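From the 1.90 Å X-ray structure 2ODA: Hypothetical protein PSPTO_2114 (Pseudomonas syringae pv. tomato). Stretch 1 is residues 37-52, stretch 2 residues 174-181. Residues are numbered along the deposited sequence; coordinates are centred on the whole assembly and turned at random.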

# COMPACT_ATOMS: atom_id res chain seq x y z
N LEU B 37 18.82 -4.03 23.01
CA LEU B 37 18.26 -2.89 22.27
C LEU B 37 19.31 -1.87 21.81
O LEU B 37 20.30 -1.64 22.49
CB LEU B 37 17.24 -2.17 23.16
CG LEU B 37 16.01 -3.00 23.49
CD1 LEU B 37 15.39 -2.51 24.84
CD2 LEU B 37 14.99 -2.94 22.38
N THR B 38 19.07 -1.26 20.65
CA THR B 38 19.96 -0.22 20.11
C THR B 38 19.90 1.09 20.92
O THR B 38 18.92 1.33 21.64
CB THR B 38 19.70 0.05 18.60
OG1 THR B 38 18.35 0.52 18.41
CG2 THR B 38 19.96 -1.21 17.77
N PRO B 39 20.95 1.92 20.83
CA PRO B 39 20.99 3.13 21.66
C PRO B 39 19.74 4.02 21.47
O PRO B 39 19.33 4.29 20.34
CB PRO B 39 22.27 3.84 21.19
CG PRO B 39 23.15 2.74 20.70
CD PRO B 39 22.19 1.76 20.03
N GLY B 40 19.12 4.42 22.58
CA GLY B 40 17.94 5.27 22.53
C GLY B 40 16.62 4.54 22.36
O GLY B 40 15.57 5.17 22.48
N ALA B 41 16.67 3.22 22.11
CA ALA B 41 15.44 2.44 21.85
C ALA B 41 14.48 2.46 23.05
O ALA B 41 13.28 2.64 22.86
CB ALA B 41 15.78 0.95 21.44
N GLN B 42 15.00 2.26 24.27
CA GLN B 42 14.13 2.25 25.46
C GLN B 42 13.34 3.54 25.60
O GLN B 42 12.15 3.51 25.91
CB GLN B 42 14.94 2.01 26.75
CG GLN B 42 15.59 0.62 26.87
CD GLN B 42 17.01 0.56 26.33
OE1 GLN B 42 17.32 1.11 25.28
NE2 GLN B 42 17.88 -0.12 27.07
N ASN B 43 14.02 4.66 25.37
CA ASN B 43 13.43 5.99 25.42
C ASN B 43 12.33 6.13 24.33
O ASN B 43 11.17 6.48 24.64
CB ASN B 43 14.57 7.02 25.24
CG ASN B 43 14.15 8.46 25.49
OD1 ASN B 43 13.12 8.90 25.01
ND2 ASN B 43 14.98 9.21 26.22
N ALA B 44 12.69 5.87 23.07
CA ALA B 44 11.70 5.97 21.98
C ALA B 44 10.50 5.05 22.22
O ALA B 44 9.35 5.45 22.01
CB ALA B 44 12.36 5.66 20.61
N LEU B 45 10.77 3.81 22.62
CA LEU B 45 9.71 2.80 22.73
C LEU B 45 8.79 3.04 23.93
O LEU B 45 7.61 2.70 23.86
CB LEU B 45 10.27 1.39 22.76
CG LEU B 45 11.02 0.96 21.48
CD1 LEU B 45 11.54 -0.45 21.70
CD2 LEU B 45 10.12 1.05 20.23
N LYS B 46 9.30 3.63 25.01
CA LYS B 46 8.40 4.02 26.11
C LYS B 46 7.37 5.02 25.66
O LYS B 46 6.19 4.81 25.92
CB LYS B 46 9.14 4.56 27.34
CG LYS B 46 8.14 5.11 28.36
CD LYS B 46 8.75 5.34 29.73
CE LYS B 46 7.66 5.97 30.65
NZ LYS B 46 6.61 4.99 30.98
N ALA B 47 7.80 6.08 24.95
CA ALA B 47 6.90 7.12 24.44
C ALA B 47 5.85 6.51 23.55
O ALA B 47 4.64 6.78 23.71
CB ALA B 47 7.68 8.19 23.70
N LEU B 48 6.28 5.62 22.64
CA LEU B 48 5.36 5.01 21.68
C LEU B 48 4.37 4.06 22.35
O LEU B 48 3.16 4.09 22.07
CB LEU B 48 6.12 4.28 20.57
CG LEU B 48 6.97 5.16 19.67
CD1 LEU B 48 7.81 4.25 18.72
CD2 LEU B 48 6.10 6.17 18.89
N ARG B 49 4.88 3.21 23.25
CA ARG B 49 4.02 2.28 23.94
C ARG B 49 3.02 3.03 24.84
O ARG B 49 1.83 2.70 24.86
CB ARG B 49 4.83 1.28 24.77
CG ARG B 49 3.97 0.17 25.32
CD ARG B 49 4.71 -0.73 26.24
NE ARG B 49 3.82 -1.80 26.66
CZ ARG B 49 4.20 -2.88 27.34
NH1 ARG B 49 5.47 -3.07 27.66
NH2 ARG B 49 3.31 -3.81 27.65
N ASP B 50 3.50 4.04 25.56
CA ASP B 50 2.60 4.84 26.40
C ASP B 50 1.51 5.52 25.58
O ASP B 50 0.37 5.60 26.05
CB ASP B 50 3.37 5.87 27.21
CG ASP B 50 4.17 5.25 28.36
OD1 ASP B 50 4.06 4.02 28.62
OD2 ASP B 50 4.92 6.02 28.97
N GLN B 51 1.86 5.98 24.38
CA GLN B 51 0.90 6.61 23.45
C GLN B 51 -0.12 5.63 22.86
O GLN B 51 -1.10 6.07 22.25
CB GLN B 51 1.62 7.21 22.23
CG GLN B 51 2.36 8.49 22.41
CD GLN B 51 3.20 8.79 21.17
OE1 GLN B 51 2.74 8.62 20.03
NE2 GLN B 51 4.42 9.25 21.38
N GLY B 52 0.15 4.33 22.94
CA GLY B 52 -0.67 3.34 22.23
C GLY B 52 -0.43 3.38 20.72
O GLY B 52 -1.31 2.99 19.94
N ASP B 174 20.59 9.40 13.62
CA ASP B 174 21.75 8.65 14.12
C ASP B 174 21.33 7.41 14.92
O ASP B 174 22.06 6.42 14.98
CB ASP B 174 22.57 9.52 15.05
CG ASP B 174 23.40 10.58 14.33
OD1 ASP B 174 23.43 10.65 13.07
OD2 ASP B 174 24.02 11.37 15.08
N HIS B 175 20.19 7.51 15.60
CA HIS B 175 19.72 6.44 16.50
C HIS B 175 18.28 6.71 16.87
O HIS B 175 17.78 7.81 16.66
CB HIS B 175 20.60 6.37 17.79
CG HIS B 175 20.69 7.67 18.53
ND1 HIS B 175 19.71 8.11 19.39
CD2 HIS B 175 21.63 8.63 18.53
CE1 HIS B 175 20.05 9.29 19.89
NE2 HIS B 175 21.21 9.63 19.37
N LEU B 176 17.63 5.71 17.47
CA LEU B 176 16.21 5.81 17.87
C LEU B 176 15.89 6.89 18.91
O LEU B 176 14.74 7.30 19.05
CB LEU B 176 15.66 4.46 18.30
CG LEU B 176 15.59 3.38 17.21
CD1 LEU B 176 15.10 2.06 17.81
CD2 LEU B 176 14.68 3.83 16.06
N GLY B 177 16.90 7.37 19.64
CA GLY B 177 16.66 8.46 20.60
C GLY B 177 16.17 9.71 19.86
O GLY B 177 15.59 10.63 20.46
N GLU B 178 16.47 9.77 18.57
CA GLU B 178 16.08 10.91 17.73
C GLU B 178 14.75 10.69 17.01
O GLU B 178 14.30 11.56 16.23
CB GLU B 178 17.17 11.20 16.69
CG GLU B 178 18.46 11.73 17.28
CD GLU B 178 18.32 13.12 17.89
OE1 GLU B 178 17.41 13.87 17.47
OE2 GLU B 178 19.13 13.48 18.78
N LEU B 179 14.10 9.56 17.26
CA LEU B 179 12.89 9.23 16.50
C LEU B 179 11.76 10.23 16.72
O LEU B 179 11.08 10.61 15.78
CB LEU B 179 12.39 7.81 16.81
CG LEU B 179 11.14 7.37 16.04
CD1 LEU B 179 11.43 7.23 14.54
CD2 LEU B 179 10.67 6.07 16.59
N GLU B 180 11.54 10.64 17.96
CA GLU B 180 10.41 11.52 18.28
C GLU B 180 10.48 12.83 17.51
O GLU B 180 9.51 13.23 16.85
CB GLU B 180 10.35 11.75 19.81
CG GLU B 180 9.02 12.20 20.38
CD GLU B 180 8.73 11.61 21.78
OE1 GLU B 180 7.54 11.53 22.12
OE2 GLU B 180 9.66 11.20 22.52
N SER B 181 11.65 13.47 17.56
CA SER B 181 11.91 14.70 16.82
C SER B 181 11.85 14.50 15.31
O SER B 181 11.40 15.37 14.58
CB SER B 181 13.29 15.23 17.18
OG SER B 181 13.26 15.74 18.48
O HOH W 1 19.14 3.15 17.94
O HOH W 2 12.08 9.67 22.59
O HOH W 3 14.53 11.09 22.76

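No direct hydrogen bond joins the two stretches; where their polar groups communicate, water stands between them. Water 1 donates to T38 OG1 (2.8 Å) and to P39 O (2.7 Å) and accepts from L176 N (3.0 Å), so it bridges P39 O and L176 N, which lie 3.6 Å apart without a direct bond. Two further waters lie near N43 OD1: water 2 is 2.7 Å from it and 2.9 Å from E180 OE2, and water 3 is 2.6 Å from G177 O but makes only a weak bond to N43 OD1, at 3.4 Å.

The CA atoms come nearest at two glycines, G40 CA lying 3.9 Å from G177 CA. G40 is the third residue of the type II turn from T38 to A41 and occupies the N-cap position of the helix that follows. A CB on G40 would lie 2.4 Å from G177 N, a clash, and its phi of 86° would jam that atom against P39 O as well. G177 has ordinary helical angles; a CB there would meet H175 CE1 of its own stretch at 2.7 Å, with the ring where it is. G177 N makes a weak bond to H175 ND1 (2.9 Å, 127°).

Farther along the helix, apolar packing predominates. L176, the residue most covered, puts CD1 3.9 Å from A41 CB and 3.6 Å from T38 OG1, while its CB lies 4.2 Å from A44 CB. The small A44 side chain lets the second stretch settle close to the helix: A44 CB is 3.3 Å from L176 O, a carbonyl already bonded to L179 N (3.0 Å). One turn on, L48 CD1 packs against L179 CD2 at 4.0 Å. At the margin E180 begins sideways, but its end reaches back, placing OE1 3.7 Å from A47 CB and 3.9 Å from Q51 NE2, the latter too long for a hydrogen bond.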